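Local coordinates for protein CD180 antigen (Mus musculus, PDB 3T6Q) that may cooperate with MD-1 and TLR4 in the innate immune response of B cells to bacterial lipopolysaccharide, leading to NF-kappa-B activation, at residues T286-S291 with S309-E314; S331-T336 with D356-D361. All coordinates share one frame; numbering follows the deposited sequence.

Contact 1. Residues T286-S291 with S309-E314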
loop_
_atom_site.group_PDB
_atom_site.type_symbol
_atom_site.label_atom_id
_atom_site.label_comp_id
_atom_site.label_asym_id
_atom_site.label_seq_id
_atom_site.Cartn_x
_atom_site.Cartn_y
_atom_site.Cartn_z
ATOM N N THR A 286 29.789 -7.974 9.783
ATOM C CA THR A 286 30.011 -6.609 9.308
ATOM C C THR A 286 29.319 -5.581 10.213
ATOM O O THR A 286 28.110 -5.718 10.519
ATOM C CB THR A 286 29.496 -6.434 7.871
ATOM O OG1 THR A 286 30.279 -7.233 6.995
ATOM C CG2 THR A 286 29.644 -4.914 7.430
ATOM N N ALA A 287 30.084 -4.605 10.677
ATOM C CA ALA A 287 29.519 -3.441 11.410
ATOM C C ALA A 287 28.709 -3.841 12.654
ATOM O O ALA A 287 27.613 -3.315 12.863
ATOM C CB ALA A 287 28.678 -2.583 10.465
ATOM N N THR A 288 29.258 -4.720 13.482
ATOM C CA THR A 288 28.542 -5.220 14.655
ATOM C C THR A 288 29.063 -4.612 15.953
ATOM O O THR A 288 28.807 -5.153 17.058
ATOM C CB THR A 288 28.605 -6.776 14.760
ATOM O OG1 THR A 288 29.973 -7.236 14.616
ATOM C CG2 THR A 288 27.642 -7.419 13.689
ATOM N N HIS A 289 29.756 -3.474 15.841
ATOM C CA HIS A 289 30.351 -2.739 17.012
ATOM C C HIS A 289 31.380 -3.529 17.791
ATOM O O HIS A 289 31.566 -3.312 18.985
ATOM C CB HIS A 289 29.251 -2.240 17.934
ATOM C CG HIS A 289 28.203 -1.442 17.216
ATOM N ND1 HIS A 289 28.269 -0.095 17.102
ATOM C CD2 HIS A 289 27.081 -1.850 16.473
ATOM C CE1 HIS A 289 27.219 0.344 16.370
ATOM N NE2 HIS A 289 26.489 -0.732 15.997
ATOM N N LEU A 290 32.042 -4.480 17.143
ATOM C CA LEU A 290 33.129 -5.239 17.796
ATOM C C LEU A 290 34.395 -4.413 18.000
ATOM O O LEU A 290 34.888 -3.776 17.045
ATOM C CB LEU A 290 33.490 -6.495 16.965
ATOM C CG LEU A 290 32.436 -7.598 16.780
ATOM C CD1 LEU A 290 32.855 -8.667 15.725
ATOM C CD2 LEU A 290 32.173 -8.239 18.130
ATOM N N SER A 291 34.931 -4.433 19.220
ATOM C CA SER A 291 36.216 -3.766 19.512
ATOM C C SER A 291 37.302 -4.814 19.766
ATOM O O SER A 291 38.499 -4.508 19.756
ATOM C CB SER A 291 36.082 -2.852 20.731
ATOM O OG SER A 291 35.625 -3.608 21.835
ATOM N N SER A 309 34.631 -6.840 8.854
ATOM C CA SER A 309 34.706 -5.467 8.313
ATOM C C SER A 309 33.839 -4.490 9.092
ATOM O O SER A 309 32.806 -4.878 9.680
ATOM C CB SER A 309 34.248 -5.518 6.864
ATOM O OG SER A 309 35.135 -6.360 6.134
ATOM N N ALA A 310 34.260 -3.221 9.064
ATOM C CA ALA A 310 33.472 -2.091 9.534
ATOM C C ALA A 310 33.228 -2.136 11.045
ATOM O O ALA A 310 32.244 -1.601 11.535
ATOM C CB ALA A 310 32.166 -1.933 8.728
ATOM N N ASN A 311 34.135 -2.789 11.760
ATOM C CA ASN A 311 34.101 -2.856 13.215
ATOM C C ASN A 311 35.094 -1.845 13.787
ATOM O O ASN A 311 35.527 -0.950 13.041
ATOM C CB ASN A 311 34.363 -4.298 13.616
ATOM C CG ASN A 311 33.087 -5.110 13.475
ATOM O OD1 ASN A 311 32.053 -4.676 13.952
ATOM N ND2 ASN A 311 33.120 -6.172 12.680
ATOM N N LYS A 312 35.502 -1.994 15.053
ATOM C CA LYS A 312 36.327 -0.965 15.670
ATOM C C LYS A 312 37.476 -1.526 16.484
ATOM O O LYS A 312 37.719 -1.107 17.591
ATOM C CB LYS A 312 35.508 0.093 16.452
ATOM C CG LYS A 312 34.378 -0.472 17.265
ATOM C CD LYS A 312 33.503 0.599 17.937
ATOM C CE LYS A 312 32.801 -0.034 19.157
ATOM N NZ LYS A 312 31.818 0.875 19.821
ATOM N N PHE A 313 38.208 -2.458 15.897
ATOM C CA PHE A 313 39.425 -2.988 16.537
ATOM C C PHE A 313 40.501 -1.932 16.549
ATOM O O PHE A 313 40.565 -1.100 15.615
ATOM C CB PHE A 313 39.954 -4.204 15.748
ATOM C CG PHE A 313 38.921 -5.318 15.624
ATOM C CD1 PHE A 313 38.585 -6.102 16.731
ATOM C CD2 PHE A 313 38.240 -5.528 14.420
ATOM C CE1 PHE A 313 37.587 -7.081 16.628
ATOM C CE2 PHE A 313 37.262 -6.506 14.301
ATOM C CZ PHE A 313 36.931 -7.288 15.401
ATOM N N GLU A 314 41.363 -1.976 17.561
ATOM C CA GLU A 314 42.562 -1.128 17.585
ATOM C C GLU A 314 43.748 -1.866 17.004
ATOM O O GLU A 314 44.642 -1.269 16.414
ATOM C CB GLU A 314 42.893 -0.715 19.022
ATOM C CG GLU A 314 41.842 0.227 19.593
ATOM C CD GLU A 314 41.890 0.303 21.112
ATOM O OE1 GLU A 314 42.974 0.065 21.702
ATOM O OE2 GLU A 314 40.830 0.599 21.711
HETATM O O HOH W 1 30.690 -1.382 13.953
HETATM O O HOH W 2 39.512 -2.255 20.903
#
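Asn311 reaches from one leucine-rich repeat into the loop of the one before it, giving the asparagine ladder of the LRR solenoid between repeats 9 and 10. Its OD1 accepts two backbone N-H groups of 286-291. Thr288 N lies 2.8 Å from Asn311 OD1, tilted 20° from the amide plane. The second donor, Leu290 N, is 3.2 Å from Asn311 OD1 and stands well above that plane. A chi1 of -80° puts Asn311 CG anti to the carbonyl carbon, 3.8 Å from Leu290 CB; the two side chains lie side by side, pointing the same way. Asn311 ND2 bonds to Leu285 O, which also accepts from Thr288 OG1, so both ends of the amide are fixed to the same loop.

Backbone bonds flank the asparagine: Ala287 N to Ser309 O before it, and Lys312 N to Leu290 O after it, at 2.7 Å. Leu290 O also lies over the centre of one face of the Phe313 ring, while Leu290 CB packs on Phe313 CZ. The aliphatic part of Lys312 runs extended beyond CG, its CE 3.5 Å from His289 O.

His289 N, poorly angled toward Asn311 OD1, is satisfied by a water: it donates to the water oxygen at 3.0 Å, and that water donates to Ala310 O at 2.9 Å.

Contact 2. Residues S331-T336 with D356-D361; sequences SIKGNT and DLSHDD. With NAG (2-acetamido-2-deoxy-beta-D-glucopyranose), chain E; MAN (alpha-D-mannopyranose), chain B; MAN (alpha-D-mannopyranose), chain C; NAG (2-acetamido-2-deoxy-beta-D-glucopyranose), chain D.
In repeats 11 and 12 of the leucine-rich-repeat solenoid, 331-336 meets 356-361 where the two segments run on past their parallel strands. The last bridge pairs Ser331 with Asp356, and Ile332 N donates almost straight to Asp356 O (174° at the hydrogen). A water joins Ser331 OG to Asp356 OD2 on the face that carries both side chains.

Asp356 closes an Asx turn. Its CG is anti to the backbone N, and chi2 (-1°) sets OD1. That oxygen takes Ser358 N and, through the syn lone pair, Ser358 OG at 2.7 Å. The Ser358 hydroxyl in turn accepts from O6 of the N-acetylglucosamine of chain E, while Lys333 CB lies 3.2 Å from Ser358 OG. Lys333 crosses Asp356 with NZ beyond salt-bridge range; that amine is paired with an acidic side chain of another protein chain.

Farther on, Gly334 N donates to Ser358 O, and Asp360 OD1 accepts Asn335 N at 3.0 Å, nearly along its C-O bond. Asp360 OD2 sits 2.6 Å from Ile332 O.

His359 meets the sugars with one face and its edge. Its NE2 donates to O7 of the chain D N-acetylglucosamine at 2.9 Å and 168°, at the ring edge, while C3 of the chain B mannose lies 3.7 Å above the ring plane, offset toward the rim. Asp360, its carboxyl group turned back into the preceding repeat's loop, stands where the asparagine ladder of leucine-rich repeats runs.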
loop_
_atom_site.group_PDB
_atom_site.type_symbol
_atom_site.label_atom_id
_atom_site.label_comp_id
_atom_site.label_asym_id
_atom_site.label_seq_id
_atom_site.Cartn_x
_atom_site.Cartn_y
_atom_site.Cartn_z
ATOM N N SER A 331 38.230 -11.161 5.883
ATOM C CA SER A 331 38.020 -9.782 5.464
ATOM C C SER A 331 37.843 -8.902 6.656
ATOM O O SER A 331 36.982 -9.172 7.506
ATOM C CB SER A 331 36.737 -9.681 4.635
ATOM O OG SER A 331 36.939 -10.427 3.469
ATOM N N ILE A 332 38.689 -7.888 6.772
ATOM C CA ILE A 332 38.536 -6.940 7.865
ATOM C C ILE A 332 38.826 -5.603 7.222
ATOM O O ILE A 332 39.877 -5.033 7.405
ATOM C CB ILE A 332 39.530 -7.175 9.027
ATOM C CG1 ILE A 332 39.531 -8.626 9.466
ATOM C CG2 ILE A 332 39.137 -6.296 10.226
ATOM C CD1 ILE A 332 40.650 -8.955 10.439
ATOM N N LYS A 333 37.898 -5.127 6.436
ATOM C CA LYS A 333 38.148 -3.857 5.732
ATOM C C LYS A 333 37.237 -2.764 6.271
ATOM O O LYS A 333 36.215 -3.067 6.906
ATOM C CB LYS A 333 37.927 -4.041 4.231
ATOM C CG LYS A 333 36.481 -3.833 3.819
ATOM C CD LYS A 333 36.391 -3.442 2.334
ATOM C CE LYS A 333 34.947 -3.269 1.905
ATOM N NZ LYS A 333 34.265 -4.600 1.992
ATOM N N GLY A 334 37.604 -1.498 6.056
ATOM C CA GLY A 334 36.788 -0.379 6.575
ATOM C C GLY A 334 36.657 -0.298 8.093
ATOM O O GLY A 334 35.628 0.188 8.583
ATOM N N ASN A 335 37.626 -0.849 8.834
ATOM C CA ASN A 335 37.687 -0.669 10.310
ATOM C C ASN A 335 37.588 0.822 10.663
ATOM O O ASN A 335 38.200 1.653 9.976
ATOM C CB ASN A 335 39.031 -1.173 10.832
ATOM C CG ASN A 335 39.012 -1.451 12.319
ATOM O OD1 ASN A 335 38.430 -2.425 12.762
ATOM N ND2 ASN A 335 39.697 -0.616 13.088
ATOM N N THR A 336 36.861 1.196 11.717
ATOM C CA THR A 336 36.534 2.636 11.882
ATOM C C THR A 336 37.593 3.384 12.657
ATOM O O THR A 336 37.538 4.592 12.759
ATOM C CB THR A 336 35.158 2.849 12.515
ATOM O OG1 THR A 336 35.224 2.310 13.822
ATOM C CG2 THR A 336 34.068 2.093 11.668
ATOM N N ASP A 356 41.734 -9.573 3.202
ATOM C CA ASP A 356 41.370 -8.213 2.767
ATOM C C ASP A 356 41.588 -7.287 3.993
ATOM O O ASP A 356 40.898 -7.415 4.991
ATOM C CB ASP A 356 39.907 -8.182 2.279
ATOM C CG ASP A 356 39.459 -6.774 1.798
ATOM O OD1 ASP A 356 40.263 -5.817 1.867
ATOM O OD2 ASP A 356 38.297 -6.634 1.331
ATOM N N LEU A 357 42.565 -6.392 3.909
ATOM C CA LEU A 357 42.861 -5.408 4.963
ATOM C C LEU A 357 42.823 -3.991 4.371
ATOM O O LEU A 357 43.672 -3.131 4.675
ATOM C CB LEU A 357 44.215 -5.669 5.594
ATOM C CG LEU A 357 44.363 -6.947 6.426
ATOM C CD1 LEU A 357 45.844 -7.183 6.746
ATOM C CD2 LEU A 357 43.494 -6.883 7.681
ATOM N N SER A 358 41.830 -3.776 3.531
ATOM C CA SER A 358 41.655 -2.502 2.853
ATOM C C SER A 358 40.947 -1.452 3.713
ATOM O O SER A 358 40.207 -1.795 4.634
ATOM C CB SER A 358 40.954 -2.687 1.501
ATOM O OG SER A 358 39.649 -3.171 1.634
ATOM N N HIS A 359 41.195 -0.177 3.402
ATOM C CA HIS A 359 40.439 0.923 4.032
ATOM C C HIS A 359 40.606 0.890 5.544
ATOM O O HIS A 359 39.665 1.187 6.290
ATOM C CB HIS A 359 38.970 0.744 3.682
ATOM C CG HIS A 359 38.560 1.344 2.356
ATOM N ND1 HIS A 359 38.565 2.673 2.137
ATOM C CD2 HIS A 359 38.171 0.742 1.163
ATOM C CE1 HIS A 359 38.123 2.934 0.884
ATOM N NE2 HIS A 359 37.894 1.749 0.271
ATOM N N ASP A 360 41.799 0.565 6.020
ATOM C CA ASP A 360 42.020 0.396 7.444
ATOM C C ASP A 360 42.944 1.478 8.086
ATOM O O ASP A 360 43.332 1.348 9.263
ATOM C CB ASP A 360 42.571 -1.011 7.701
ATOM C CG ASP A 360 41.461 -2.098 7.728
ATOM O OD1 ASP A 360 40.282 -1.776 7.902
ATOM O OD2 ASP A 360 41.798 -3.298 7.582
ATOM N N ASP A 361 43.350 2.470 7.277
ATOM C CA ASP A 361 44.347 3.480 7.642
ATOM C C ASP A 361 45.623 2.884 8.201
ATOM O O ASP A 361 46.187 3.411 9.170
ATOM C CB ASP A 361 43.769 4.437 8.675
ATOM C CG ASP A 361 42.901 5.539 8.050
ATOM O OD1 ASP A 361 43.005 5.851 6.821
ATOM O OD2 ASP A 361 42.096 6.106 8.819
HETATM C C1 NAG E . 40.609 -4.478 -2.642
HETATM C C2 NAG E . 39.739 -4.969 -3.824
HETATM C C3 NAG E . 39.072 -3.766 -4.529
HETATM C C4 NAG E . 38.402 -2.834 -3.522
HETATM C C5 NAG E . 39.369 -2.495 -2.403
HETATM C C6 NAG E . 38.803 -1.574 -1.325
HETATM C C7 NAG E . 40.137 -6.909 -5.287
HETATM C C8 NAG E . 41.097 -7.575 -6.223
HETATM N N2 NAG E . 40.535 -5.737 -4.753
HETATM O O3 NAG E . 38.122 -4.265 -5.433
HETATM O O4 NAG E . 38.021 -1.579 -4.090
HETATM O O5 NAG E . 39.848 -3.687 -1.778
HETATM O O6 NAG E . 37.898 -2.284 -0.476
HETATM O O7 NAG E . 39.050 -7.441 -5.061
HETATM C C1 MAN B . 33.724 4.060 2.551
HETATM C C2 MAN B . 34.354 3.884 3.931
HETATM C C3 MAN B . 35.239 2.610 3.975
HETATM C C4 MAN B . 34.403 1.405 3.483
HETATM C C5 MAN B . 33.777 1.697 2.094
HETATM C C6 MAN B . 32.901 0.566 1.561
HETATM O O2 MAN B . 33.282 3.713 4.802
HETATM O O3 MAN B . 35.656 2.402 5.305
HETATM O O4 MAN B . 35.189 0.218 3.440
HETATM O O5 MAN B . 32.994 2.893 2.120
HETATM O O6 MAN B . 31.762 0.415 2.453
HETATM C C1 MAN C . 35.003 4.325 -0.757
HETATM C C2 MAN C . 34.223 4.931 0.414
HETATM C C3 MAN C . 34.387 6.438 0.426
HETATM C C4 MAN C . 35.868 6.813 0.460
HETATM C C5 MAN C . 36.527 6.216 -0.791
HETATM C C6 MAN C . 38.034 6.535 -0.893
HETATM O O2 MAN C . 34.794 4.471 1.627
HETATM O O3 MAN C . 33.702 6.987 1.544
HETATM O O4 MAN C . 35.947 8.214 0.406
HETATM O O5 MAN C . 36.334 4.799 -0.795
HETATM O O6 MAN C . 38.679 6.233 0.328
HETATM C C1 NAG D . 36.904 -1.574 -4.979
HETATM C C2 NAG D . 36.110 -0.299 -4.654
HETATM C C3 NAG D . 34.983 -0.082 -5.670
HETATM C C4 NAG D . 35.468 -0.199 -7.126
HETATM C C5 NAG D . 36.486 -1.291 -7.383
HETATM C C6 NAG D . 37.311 -0.933 -8.660
HETATM C C7 NAG D . 35.863 0.257 -2.274
HETATM C C8 NAG D . 35.133 -0.133 -0.997
HETATM N N2 NAG D . 35.544 -0.457 -3.341
HETATM O O3 NAG D . 34.471 1.266 -5.532
HETATM O O4 NAG D . 34.338 -0.567 -7.920
HETATM O O5 NAG D . 37.421 -1.473 -6.313
HETATM O O6 NAG D . 37.892 -2.181 -8.939
HETATM O O7 NAG D . 36.700 1.153 -2.289
HETATM O O HOH W 3 36.507 -8.712 1.255
#

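Contacts 1 and 2 follow in series along the solenoid, their centres about 10 Å apart, and they touch directly. Asn335 ND2 is 2.7 Å from Phe313 O, probably a hydrogen bond, and Thr336 N is 2.9 Å from Asn311 O, probably another. The side chains of Asn311, Asn335 and Asp360 each reach back to the loop of the preceding repeat, consistent with successive positions of the asparagine ladder, with Asp360 in the third. Ser309 OG adds a link to Lys333 N. The glycan relates to the two differently: it hydrogen-bonds to Ser358 and His359 and lies against Lys333 and Gly334 in contact 2, whereas the side chain of Ala310 in contact 1 is about 6 Å from a mannose.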